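PDB 3E39: putative Nitroreductase from Desulfovibrio desulfuricans subsp. desulfuricans str. G20, which binds flavin mononucleotide and probably works as an FMN-dependent oxidoreductase of the nitroreductase type. Local coordinates for residues V31-E36 against H113-G118; A37-P42 against C50-I55; D63-H68 against I81-L86; A104-L109 against A119-E124. All coordinates share one frame; numbering follows the deposited sequence. Where two conformers were deposited one is given.

Contact 1: residues V31-E36 against H113-G118; sequences VRLILE and HALQLG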
# COMPACT_ATOMS: atom_id res chain seq x y z
N VAL A 31 -0.82 -7.31 -17.98
CA VAL A 31 -0.42 -8.08 -16.79
C VAL A 31 1.02 -7.71 -16.40
O VAL A 31 1.34 -7.51 -15.20
CB VAL A 31 -0.57 -9.61 -16.99
CG1 VAL A 31 0.03 -10.37 -15.79
CG2 VAL A 31 -2.09 -9.95 -17.22
N ARG A 32 1.89 -7.61 -17.41
CA ARG A 32 3.28 -7.23 -17.16
C ARG A 32 3.38 -5.85 -16.51
O ARG A 32 4.13 -5.67 -15.52
CB ARG A 32 4.10 -7.25 -18.47
CG ARG A 32 5.59 -7.19 -18.20
CD ARG A 32 6.40 -6.98 -19.48
NE ARG A 32 6.19 -5.63 -20.02
CZ ARG A 32 6.80 -4.53 -19.58
NH1 ARG A 32 7.66 -4.58 -18.57
NH2 ARG A 32 6.53 -3.36 -20.14
N LEU A 33 2.66 -4.87 -17.04
CA LEU A 33 2.66 -3.52 -16.47
C LEU A 33 2.15 -3.51 -15.02
O LEU A 33 2.70 -2.78 -14.17
CB LEU A 33 1.86 -2.53 -17.30
CG LEU A 33 2.48 -2.22 -18.66
CD1 LEU A 33 1.50 -1.43 -19.50
CD2 LEU A 33 3.84 -1.47 -18.48
N ILE A 34 1.13 -4.33 -14.74
CA ILE A 34 0.59 -4.43 -13.39
C ILE A 34 1.65 -5.02 -12.45
O ILE A 34 1.91 -4.50 -11.37
CB ILE A 34 -0.73 -5.23 -13.36
CG1 ILE A 34 -1.85 -4.43 -14.04
CG2 ILE A 34 -1.14 -5.52 -11.92
CD1 ILE A 34 -3.11 -5.26 -14.40
N LEU A 35 2.28 -6.09 -12.88
CA LEU A 35 3.31 -6.74 -12.06
C LEU A 35 4.49 -5.78 -11.82
O LEU A 35 5.01 -5.71 -10.70
CB LEU A 35 3.78 -8.02 -12.72
CG LEU A 35 2.81 -9.21 -12.73
CD1 LEU A 35 3.40 -10.29 -13.65
CD2 LEU A 35 2.57 -9.72 -11.36
N GLU A 36 4.88 -5.03 -12.85
CA GLU A 36 5.99 -4.03 -12.72
C GLU A 36 5.67 -2.97 -11.67
O GLU A 36 6.55 -2.52 -10.94
CB GLU A 36 6.27 -3.34 -14.07
CG GLU A 36 7.08 -4.21 -15.05
CD GLU A 36 8.51 -4.42 -14.61
OE1 GLU A 36 9.10 -3.53 -13.95
OE2 GLU A 36 9.07 -5.48 -14.95
N HIS A 113 -6.35 0.12 -12.53
CA HIS A 113 -7.24 1.26 -12.79
C HIS A 113 -6.73 2.16 -13.92
O HIS A 113 -7.51 2.56 -14.82
CB HIS A 113 -7.40 2.07 -11.50
CG HIS A 113 -8.22 3.31 -11.67
ND1 HIS A 113 -9.59 3.31 -11.56
CD2 HIS A 113 -7.85 4.58 -11.93
CE1 HIS A 113 -10.03 4.54 -11.75
NE2 HIS A 113 -9.00 5.33 -11.97
N ALA A 114 -5.44 2.49 -13.85
CA ALA A 114 -4.76 3.34 -14.86
C ALA A 114 -4.85 2.73 -16.26
O ALA A 114 -4.87 3.44 -17.26
CB ALA A 114 -3.28 3.55 -14.47
N LEU A 115 -4.92 1.40 -16.32
CA LEU A 115 -5.02 0.68 -17.59
C LEU A 115 -6.47 0.43 -18.01
O LEU A 115 -6.71 -0.37 -18.92
CB LEU A 115 -4.24 -0.64 -17.51
CG LEU A 115 -2.71 -0.56 -17.40
CD1 LEU A 115 -2.12 -1.91 -17.06
CD2 LEU A 115 -2.07 -0.05 -18.69
N GLN A 116 -7.41 1.12 -17.36
CA GLN A 116 -8.85 1.00 -17.58
C GLN A 116 -9.35 -0.42 -17.32
O GLN A 116 -10.31 -0.89 -17.94
CB GLN A 116 -9.25 1.50 -18.97
CG GLN A 116 -8.72 2.91 -19.21
CD GLN A 116 -9.20 3.55 -20.49
OE1 GLN A 116 -10.14 3.08 -21.13
NE2 GLN A 116 -8.55 4.66 -20.86
N LEU A 117 -8.68 -1.11 -16.41
CA LEU A 117 -9.13 -2.42 -15.99
C LEU A 117 -9.82 -2.28 -14.65
O LEU A 117 -9.63 -1.29 -13.93
CB LEU A 117 -7.98 -3.42 -15.89
CG LEU A 117 -7.23 -3.74 -17.17
CD1 LEU A 117 -6.03 -4.60 -16.85
CD2 LEU A 117 -8.18 -4.42 -18.18
N GLY A 118 -10.67 -3.26 -14.33
CA GLY A 118 -11.36 -3.35 -13.05
C GLY A 118 -10.65 -4.44 -12.25
O GLY A 118 -10.26 -5.47 -12.80
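Leu33, Ile34, Leu115 and Leu117 meet with their gamma carbons (CG1 in isoleucine) swung to the same side: each lies opposite its own carbonyl carbon, with chi1 of -68° in Leu33 and -67° in Leu115, and an extended second torsion then carries a methyl across the gap. Leu115 touches both Leu33 and Ile34 of the helix. Its CD1 lies 3.9 Å from Ile34 CG1 and 4.0 Å from Leu33 CB, while its CD2 meets Leu33 CD1 at 3.9 Å. The Leu33 and Leu115 side chains cross nearly at right angles, one Leu115 methyl lying on the Leu33 CB and the other meeting a Leu33 methyl. Ile34 reaches on with CD1 to Leu117 CD1, again at 3.9 Å. Both leucines project toward the same helix, and the chain turns between them: Gln116, with positive phi, is the C-prime residue of a Schellman motif that ends helix 94-114, and its N bonds to His113 O at 2.9 Å. Around this seam, Ile34 also packs on Ile82, Met108 and Ala112, and Leu117 on Val26 and His153. Every contact across the two segments is methyl or methylene against methyl, with no hydrogen bond or salt bridge, so the turn after helix 94-114 is joined here to helix 28-39 by apolar packing, consistent with a hydrophobic contact.

Contact 2: residues A37-P42 against C50-I55; sequences AGIWAP and CRFLVI. With FMN (flavin mononucleotide), chain G.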
# COMPACT_ATOMS: atom_id res chain seq x y z
N ALA A 37 4.40 -2.56 -11.62
CA ALA A 37 3.93 -1.62 -10.57
C ALA A 37 4.12 -2.27 -9.20
O ALA A 37 4.60 -1.66 -8.25
CB ALA A 37 2.46 -1.26 -10.79
N GLY A 38 3.75 -3.54 -9.10
CA GLY A 38 3.92 -4.29 -7.87
C GLY A 38 5.35 -4.39 -7.35
O GLY A 38 5.57 -4.12 -6.16
N ILE A 39 6.32 -4.74 -8.21
CA ILE A 39 7.69 -4.92 -7.76
C ILE A 39 8.35 -3.59 -7.38
O ILE A 39 9.32 -3.58 -6.59
CB ILE A 39 8.56 -5.70 -8.76
CG1 ILE A 39 8.87 -4.88 -10.00
CG2 ILE A 39 7.92 -7.06 -9.14
CD1 ILE A 39 9.95 -5.59 -10.89
N TRP A 40 7.83 -2.48 -7.90
CA TRP A 40 8.34 -1.14 -7.60
C TRP A 40 7.75 -0.49 -6.33
O TRP A 40 8.13 0.62 -5.96
CB TRP A 40 8.32 -0.22 -8.83
CG TRP A 40 9.51 -0.53 -9.70
CD1 TRP A 40 9.56 -1.41 -10.74
CD2 TRP A 40 10.86 -0.07 -9.50
NE1 TRP A 40 10.83 -1.48 -11.23
CE2 TRP A 40 11.65 -0.67 -10.49
CE3 TRP A 40 11.45 0.82 -8.62
CZ2 TRP A 40 13.01 -0.43 -10.60
CZ3 TRP A 40 12.78 1.06 -8.71
CH2 TRP A 40 13.57 0.44 -9.70
N ALA A 41 6.84 -1.18 -5.67
CA ALA A 41 6.43 -0.75 -4.33
C ALA A 41 7.67 -0.83 -3.44
O ALA A 41 8.58 -1.64 -3.68
CB ALA A 41 5.33 -1.67 -3.78
N PRO A 42 7.73 0.01 -2.40
CA PRO A 42 8.88 -0.02 -1.48
C PRO A 42 8.83 -1.23 -0.51
O PRO A 42 7.79 -1.86 -0.32
CB PRO A 42 8.71 1.29 -0.70
CG PRO A 42 7.22 1.50 -0.69
CD PRO A 42 6.76 1.07 -2.05
N CYS A 50 8.27 -9.67 -1.79
CA CYS A 50 7.07 -10.12 -2.49
C CYS A 50 7.36 -11.03 -3.67
O CYS A 50 8.32 -10.83 -4.44
CB CYS A 50 6.19 -8.94 -2.94
SG CYS A 50 5.56 -7.96 -1.58
N ARG A 51 6.47 -12.01 -3.84
CA ARG A 51 6.54 -12.99 -4.92
C ARG A 51 5.13 -13.07 -5.53
O ARG A 51 4.13 -12.84 -4.83
CB ARG A 51 6.97 -14.35 -4.38
CG ARG A 51 8.35 -14.37 -3.76
CD ARG A 51 9.48 -14.10 -4.77
NE ARG A 51 10.76 -14.17 -4.04
CZ ARG A 51 11.34 -13.15 -3.39
NH1 ARG A 51 10.84 -11.93 -3.45
NH2 ARG A 51 12.49 -13.35 -2.73
N PHE A 52 5.06 -13.42 -6.80
CA PHE A 52 3.80 -13.36 -7.55
C PHE A 52 3.57 -14.59 -8.38
O PHE A 52 4.52 -15.21 -8.88
CB PHE A 52 3.82 -12.13 -8.47
CG PHE A 52 4.24 -10.87 -7.75
CD1 PHE A 52 3.32 -10.08 -7.10
CD2 PHE A 52 5.59 -10.53 -7.66
CE1 PHE A 52 3.71 -8.93 -6.44
CE2 PHE A 52 5.98 -9.37 -6.96
CZ PHE A 52 5.03 -8.58 -6.37
N LEU A 53 2.29 -14.95 -8.51
CA LEU A 53 1.91 -16.07 -9.36
C LEU A 53 0.68 -15.66 -10.15
O LEU A 53 -0.36 -15.34 -9.57
CB LEU A 53 1.63 -17.31 -8.52
CG LEU A 53 1.21 -18.56 -9.31
CD1 LEU A 53 2.18 -18.94 -10.43
CD2 LEU A 53 1.01 -19.67 -8.31
N VAL A 54 0.79 -15.70 -11.47
CA VAL A 54 -0.32 -15.34 -12.35
C VAL A 54 -1.14 -16.56 -12.70
O VAL A 54 -0.58 -17.60 -13.10
CB VAL A 54 0.22 -14.68 -13.67
CG1 VAL A 54 -0.92 -14.36 -14.66
CG2 VAL A 54 1.06 -13.42 -13.34
N ILE A 55 -2.48 -16.42 -12.56
CA ILE A 55 -3.41 -17.51 -12.88
C ILE A 55 -4.49 -16.94 -13.78
O ILE A 55 -5.35 -16.17 -13.32
CB ILE A 55 -4.09 -18.12 -11.63
CG1 ILE A 55 -3.04 -18.67 -10.64
CG2 ILE A 55 -5.06 -19.24 -12.03
CD1 ILE A 55 -2.26 -19.84 -11.12
N1 FMN G . 13.99 4.20 4.79
C2 FMN G . 14.73 4.81 5.77
O2 FMN G . 15.56 5.62 5.43
N3 FMN G . 14.53 4.55 7.11
C4 FMN G . 13.57 3.67 7.54
O4 FMN G . 13.22 3.71 8.72
C4A FMN G . 12.82 3.03 6.57
N5 FMN G . 11.85 2.15 6.96
C5A FMN G . 11.07 1.54 6.00
C6 FMN G . 10.12 0.63 6.42
C7 FMN G . 9.30 0.00 5.48
C7M FMN G . 8.29 -1.03 5.92
C8 FMN G . 9.44 0.26 4.12
C8M FMN G . 8.41 -0.24 3.12
C9 FMN G . 10.42 1.14 3.70
C9A FMN G . 11.26 1.79 4.63
N10 FMN G . 12.25 2.71 4.24
C10 FMN G . 13.01 3.31 5.20
C1' FMN G . 12.48 3.08 2.81
C2' FMN G . 13.17 1.93 2.06
O2' FMN G . 14.52 1.86 2.45
C3' FMN G . 12.97 2.11 0.56
O3' FMN G . 11.63 2.01 0.20
C4' FMN G . 13.78 1.09 -0.26
O4' FMN G . 15.17 1.27 -0.01
C5' FMN G . 13.55 1.27 -1.74
O5' FMN G . 13.83 2.60 -2.15
P FMN G . 12.72 3.47 -2.90
O1P FMN G . 13.40 4.69 -3.46
O2P FMN G . 11.66 3.78 -1.86
O3P FMN G . 12.12 2.66 -4.01
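Ile39 and Phe52 supply the apolar contact between the end of helix 28-39 and the start of strand 50-56. Ile39 CG2 touches Phe52 CE2 at 3.7 Å, approaching the ring obliquely, and the two side chains cross at about a right angle. CG2 can do so because CG1 takes the place between backbone N and carbonyl carbon (chi1 71°), which directs the longer branch away from the ring. The backbone adds to the packing: Gly38 has no side chain to hold the ring off, and its C lies 4.3 Å from Phe52 CZ. Met108 and Leu35 also pack on Phe52. No hydrogen bond joins the two segments. Within them, Ala41 N bonds to Gly38 O at 3.2 Å, and Arg51 NH1 folds back to Cys50 O at 2.9 Å, coming from above the carbonyl plane; NH1 also bonds to Gln48 O, while NH2 forms a salt bridge with Asp87. The ligand contact is separate: Pro42 CB lies 3.1 Å from O3' of FMN, whose other partners include Ser17 and Arg19 of the second subunit. A helix packed on an edge strand of this chain's sheet thus leads into a loop at a flavin pocket built from both subunits, as in dimeric nitroreductases.

Contact 3: residues D63-H68 against I81-L86; sequences DILAAH and IILVFL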
# COMPACT_ATOMS: atom_id res chain seq x y z
N ASP A 63 -10.01 -23.28 -10.76
CA ASP A 63 -11.00 -24.13 -10.12
C ASP A 63 -10.55 -24.41 -8.69
O ASP A 63 -11.37 -24.50 -7.77
CB ASP A 63 -11.15 -25.45 -10.86
CG ASP A 63 -11.93 -25.33 -12.15
OD1 ASP A 63 -12.44 -24.24 -12.51
OD2 ASP A 63 -12.03 -26.38 -12.81
N ILE A 64 -9.25 -24.63 -8.53
CA ILE A 64 -8.67 -24.85 -7.22
C ILE A 64 -8.89 -23.61 -6.36
O ILE A 64 -9.33 -23.72 -5.23
CB ILE A 64 -7.19 -25.22 -7.26
CG1 ILE A 64 -6.99 -26.54 -8.05
CG2 ILE A 64 -6.64 -25.34 -5.82
CD1 ILE A 64 -5.54 -26.95 -8.22
N LEU A 65 -8.55 -22.43 -6.89
CA LEU A 65 -8.79 -21.18 -6.17
C LEU A 65 -10.24 -21.02 -5.73
O LEU A 65 -10.52 -20.70 -4.57
CB LEU A 65 -8.37 -19.96 -7.03
CG LEU A 65 -6.87 -19.81 -7.31
CD1 LEU A 65 -6.63 -18.66 -8.29
CD2 LEU A 65 -6.10 -19.58 -6.01
N ALA A 66 -11.15 -21.30 -6.65
CA ALA A 66 -12.59 -21.14 -6.40
C ALA A 66 -13.10 -22.06 -5.31
O ALA A 66 -14.01 -21.70 -4.57
CB ALA A 66 -13.41 -21.34 -7.68
N ALA A 67 -12.52 -23.25 -5.20
CA ALA A 67 -12.94 -24.20 -4.16
C ALA A 67 -12.46 -23.82 -2.75
O ALA A 67 -12.85 -24.48 -1.79
CB ALA A 67 -12.47 -25.62 -4.49
N HIS A 68 -11.61 -22.81 -2.63
CA HIS A 68 -11.04 -22.43 -1.33
C HIS A 68 -11.35 -20.98 -0.95
O HIS A 68 -10.60 -20.36 -0.18
CB HIS A 68 -9.53 -22.68 -1.31
CG HIS A 68 -9.15 -24.13 -1.41
ND1 HIS A 68 -9.01 -24.95 -0.31
CD2 HIS A 68 -8.85 -24.90 -2.48
CE1 HIS A 68 -8.68 -26.16 -0.70
NE2 HIS A 68 -8.59 -26.17 -2.02
N ILE A 81 -5.98 -13.53 -12.37
CA ILE A 81 -5.81 -13.44 -10.94
C ILE A 81 -4.29 -13.41 -10.67
O ILE A 81 -3.52 -14.21 -11.24
CB ILE A 81 -6.47 -14.63 -10.22
CG1 ILE A 81 -8.00 -14.54 -10.40
CG2 ILE A 81 -6.15 -14.62 -8.72
CD1 ILE A 81 -8.76 -15.76 -9.98
N ILE A 82 -3.84 -12.45 -9.85
CA ILE A 82 -2.44 -12.38 -9.45
C ILE A 82 -2.39 -12.74 -7.96
O ILE A 82 -2.97 -12.05 -7.10
CB ILE A 82 -1.79 -10.98 -9.73
CG1 ILE A 82 -1.75 -10.67 -11.23
CG2 ILE A 82 -0.32 -10.92 -9.16
CD1 ILE A 82 -1.35 -9.22 -11.55
N LEU A 83 -1.74 -13.85 -7.65
CA LEU A 83 -1.52 -14.23 -6.27
C LEU A 83 -0.25 -13.55 -5.75
O LEU A 83 0.79 -13.55 -6.43
CB LEU A 83 -1.45 -15.75 -6.11
CG LEU A 83 -2.63 -16.54 -6.67
CD1 LEU A 83 -2.42 -18.06 -6.43
CD2 LEU A 83 -3.92 -16.08 -6.07
N VAL A 84 -0.37 -12.94 -4.57
CA VAL A 84 0.74 -12.24 -3.94
C VAL A 84 1.18 -12.97 -2.68
O VAL A 84 0.36 -13.33 -1.83
CB VAL A 84 0.29 -10.82 -3.58
CG1 VAL A 84 1.48 -9.98 -3.06
CG2 VAL A 84 -0.40 -10.17 -4.79
N PHE A 85 2.50 -13.14 -2.54
CA PHE A 85 3.08 -13.83 -1.40
C PHE A 85 4.28 -13.07 -0.87
O PHE A 85 4.84 -12.17 -1.52
CB PHE A 85 3.64 -15.22 -1.80
CG PHE A 85 2.68 -16.08 -2.54
CD1 PHE A 85 2.52 -15.93 -3.91
CD2 PHE A 85 1.95 -17.07 -1.89
CE1 PHE A 85 1.63 -16.70 -4.60
CE2 PHE A 85 1.05 -17.85 -2.59
CZ PHE A 85 0.89 -17.67 -3.94
N LEU A 86 4.65 -13.38 0.36
CA LEU A 86 5.94 -12.98 0.88
C LEU A 86 6.79 -14.25 0.93
O LEU A 86 6.33 -15.33 1.33
CB LEU A 86 5.89 -12.39 2.29
CG LEU A 86 5.18 -11.05 2.44
CD1 LEU A 86 4.92 -10.73 3.87
CD2 LEU A 86 6.03 -9.97 1.78
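Leu65 spreads its two methyls over alternate residues of the strand that point toward the helix, Ile81 and Leu83, and has the most surface buried of the three. CD1 serves Ile81: it meets Ile81 CD1 at 4.0 Å and Ile81 CG2 at 4.1 Å, the two side chains reaching toward each other tip to tip. CD2 serves Leu83, lying 4.0 Å from Leu83 CD1 and 4.1 Å from Leu83 CD2, but here the side chains slide past each other in opposite directions. The fork is set by an extended second torsion in Leu65 (chi2 174°), which puts one methyl on each partner. Ile81 and Leu83 are two apart in the strand and therefore project from the same face of the sheet, while Ile82 between them points to the other. The backbones stay well apart, with Leu65 CA 9.6 Å from Ile81 CA, and the contact consists of branched aliphatic side chains alone. Val75 of helix 72-77 packs on both Leu65 and Ile81, and Leu136 lies against Leu83. Helix 61-66 thus packs by Leu65 on one face of strand 80-87, beside helix 72-77. The strand pairs antiparallel with strands 50-56 and 143-152 on its two sides; helices 28-39 and 94-114 pack on the opposite face of the sheet.

Contact 4: residues A104-L109 against A119-E124; sequences AVQNML and AVWLGE. With FMN (flavin mononucleotide), chain E.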
# COMPACT_ATOMS: atom_id res chain seq x y z
N ALA A 104 2.50 -3.12 -2.34
CA ALA A 104 2.59 -3.79 -3.65
C ALA A 104 1.20 -4.02 -4.24
O ALA A 104 0.96 -3.72 -5.40
CB ALA A 104 3.33 -5.11 -3.52
N VAL A 105 0.28 -4.55 -3.43
CA VAL A 105 -1.11 -4.77 -3.89
C VAL A 105 -1.72 -3.42 -4.33
O VAL A 105 -2.29 -3.31 -5.39
CB VAL A 105 -1.99 -5.52 -2.87
CG1 VAL A 105 -3.45 -5.57 -3.32
CG2 VAL A 105 -1.48 -6.96 -2.54
N GLN A 106 -1.57 -2.36 -3.52
CA GLN A 106 -2.13 -1.08 -3.84
C GLN A 106 -1.60 -0.53 -5.17
O GLN A 106 -2.37 -0.04 -5.96
CB GLN A 106 -1.88 -0.06 -2.71
CG GLN A 106 -2.58 1.28 -2.92
CD GLN A 106 -4.13 1.21 -2.97
OE1 GLN A 106 -4.75 0.21 -2.59
NE2 GLN A 106 -4.74 2.31 -3.39
N ASN A 107 -0.28 -0.64 -5.40
CA ASN A 107 0.29 -0.23 -6.68
C ASN A 107 -0.34 -0.98 -7.84
O ASN A 107 -0.63 -0.39 -8.87
CB ASN A 107 1.80 -0.50 -6.72
CG ASN A 107 2.63 0.63 -6.18
OD1 ASN A 107 2.11 1.68 -5.75
ND2 ASN A 107 3.95 0.43 -6.22
N MSE A 108 -0.54 -2.28 -7.67
CA MSE A 108 -1.16 -3.10 -8.70
C MSE A 108 -2.61 -2.72 -8.98
O MSE A 108 -3.04 -2.69 -10.12
CB MSE A 108 -0.97 -4.58 -8.39
CG MSE A 108 0.50 -4.98 -8.56
SE MSE A 108 0.83 -6.84 -8.52
CE MSE A 108 0.52 -7.06 -6.54
N LEU A 109 -3.37 -2.38 -7.93
CA LEU A 109 -4.77 -1.93 -8.07
C LEU A 109 -4.82 -0.57 -8.81
O LEU A 109 -5.69 -0.35 -9.65
CB LEU A 109 -5.44 -1.81 -6.70
CG LEU A 109 -5.70 -3.09 -5.90
CD1 LEU A 109 -6.38 -2.71 -4.57
CD2 LEU A 109 -6.47 -4.12 -6.75
N ALA A 119 -10.46 -4.20 -10.97
CA ALA A 119 -9.81 -5.18 -10.08
C ALA A 119 -10.34 -5.12 -8.67
O ALA A 119 -10.90 -4.11 -8.24
CB ALA A 119 -8.28 -4.97 -10.06
N VAL A 120 -10.14 -6.23 -7.95
CA VAL A 120 -10.50 -6.31 -6.55
C VAL A 120 -9.45 -7.13 -5.75
O VAL A 120 -8.97 -8.20 -6.19
CB VAL A 120 -11.95 -6.85 -6.31
CG1 VAL A 120 -12.15 -8.26 -6.96
CG2 VAL A 120 -12.28 -6.85 -4.82
N TRP A 121 -9.09 -6.57 -4.60
CA TRP A 121 -8.18 -7.16 -3.63
C TRP A 121 -8.98 -8.23 -2.92
O TRP A 121 -9.99 -7.93 -2.32
CB TRP A 121 -7.79 -6.09 -2.63
CG TRP A 121 -6.82 -6.45 -1.56
CD1 TRP A 121 -6.65 -7.64 -0.92
CD2 TRP A 121 -5.92 -5.53 -0.94
NE1 TRP A 121 -5.68 -7.53 0.05
CE2 TRP A 121 -5.21 -6.24 0.05
CE3 TRP A 121 -5.65 -4.18 -1.13
CZ2 TRP A 121 -4.23 -5.64 0.85
CZ3 TRP A 121 -4.66 -3.58 -0.33
CH2 TRP A 121 -3.97 -4.31 0.64
N LEU A 122 -8.55 -9.48 -2.99
CA LEU A 122 -9.23 -10.56 -2.29
C LEU A 122 -8.35 -11.05 -1.15
O LEU A 122 -7.23 -11.49 -1.39
CB LEU A 122 -9.55 -11.72 -3.24
CG LEU A 122 -10.52 -11.43 -4.38
CD1 LEU A 122 -10.70 -12.67 -5.27
CD2 LEU A 122 -11.85 -10.98 -3.86
N GLY A 123 -8.84 -10.91 0.08
CA GLY A 123 -8.12 -11.32 1.29
C GLY A 123 -8.78 -12.44 2.09
O GLY A 123 -8.13 -13.15 2.83
N GLU A 124 -10.08 -12.62 1.95
CA GLU A 124 -10.72 -13.74 2.63
C GLU A 124 -10.08 -15.06 2.20
O GLU A 124 -9.97 -16.00 3.00
CB GLU A 124 -12.22 -13.72 2.35
CG GLU A 124 -12.98 -14.99 2.73
CD GLU A 124 -12.97 -16.06 1.63
OE1 GLU A 124 -12.41 -15.83 0.54
OE2 GLU A 124 -13.55 -17.13 1.88
N1 FMN E . -13.47 -7.56 -1.40
C2 FMN E . -14.15 -8.73 -1.63
O2 FMN E . -15.14 -8.77 -2.34
N3 FMN E . -13.70 -9.92 -1.09
C4 FMN E . -12.59 -9.99 -0.28
O4 FMN E . -12.11 -11.10 -0.00
C4A FMN E . -11.89 -8.80 -0.02
N5 FMN E . -10.77 -8.85 0.77
C5A FMN E . -10.04 -7.69 1.03
C6 FMN E . -8.92 -7.76 1.86
C7 FMN E . -8.16 -6.61 2.12
C7M FMN E . -7.07 -6.66 3.16
C8 FMN E . -8.57 -5.38 1.56
C8M FMN E . -7.75 -4.13 1.80
C9 FMN E . -9.71 -5.32 0.75
C9A FMN E . -10.46 -6.48 0.47
N10 FMN E . -11.62 -6.44 -0.35
C10 FMN E . -12.33 -7.60 -0.60
C1' FMN E . -12.12 -5.17 -0.93
C2' FMN E . -12.80 -4.28 0.11
O2' FMN E . -14.09 -4.78 0.41
C3' FMN E . -12.90 -2.86 -0.44
O3' FMN E . -11.60 -2.38 -0.68
C4' FMN E . -13.60 -1.90 0.52
O4' FMN E . -14.93 -2.31 0.70
C5' FMN E . -13.60 -0.48 -0.01
O5' FMN E . -14.04 -0.45 -1.35
P FMN E . -13.22 0.19 -2.57
O1P FMN E . -12.04 -0.73 -2.83
O2P FMN E . -14.16 0.30 -3.76
O3P FMN E . -12.75 1.54 -2.09
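Trp121 lies between Val105 of the helix and the flavin. From CB, which is 4.0 Å from C9 of FMN and 4.1 Å from Leu109 CD1, the side chain leaves with CG anti to the backbone N (chi1 -178°). CG approaches flavin C8, and on the flavin-facing side NE1 lies 3.4 Å from C7 of FMN. On the six-membered ring, CE3 is shared: Val105 CG1 stands 3.4 Å from it over one face, and the FMN methyl C8M lies on the opposite face. Val105 CG1 makes a CH-pi contact there, 3.6 Å from the centroid and 20° off the ring normal. Leu109 CD1 meets CE3 obliquely at 3.8 Å, and Leu109 CD2 packs on Ala119 CB at 3.9 Å. At the far rim, CZ3 has Gln106 OE1 near the ring plane; the amide's NE2 bonds to Asn107 of the second subunit. Further along, Gly123 N and Glu124 N both donate to flavin O4, the Glu124 bond being the straighter. Helix 94-114 runs nearly antiparallel to strand 118-122 (163° between the segment axes), and strand 143-152 adjoins that strand in the sheet, its Ile149 packing on Val105 and Leu109 and its Ala147 on Trp121.

In the fold
From the N terminus, helix 28-39 enters contact 1 and then contact 2, which closes a short loop at strand 50-56. Contact 3 follows in series, joining helix 61-66 to strand 80-87, the antiparallel neighbour of strand 50-56. Helix 94-114 then opens contact 4 before the turn after it closes contact 1, so contacts 2 and 3 both lie within the long loop of contact 1. Contact 4, which closes later at strand 118-122, crosses contact 1. Helix 94-114 serves contacts 1 and 4 and touches the other two: Met108 meets helix 28-39 and strand 80-87, and Asn107 bonds to Ala37. Together they join helices on both faces to the sheet, with contact 4 at the flavin.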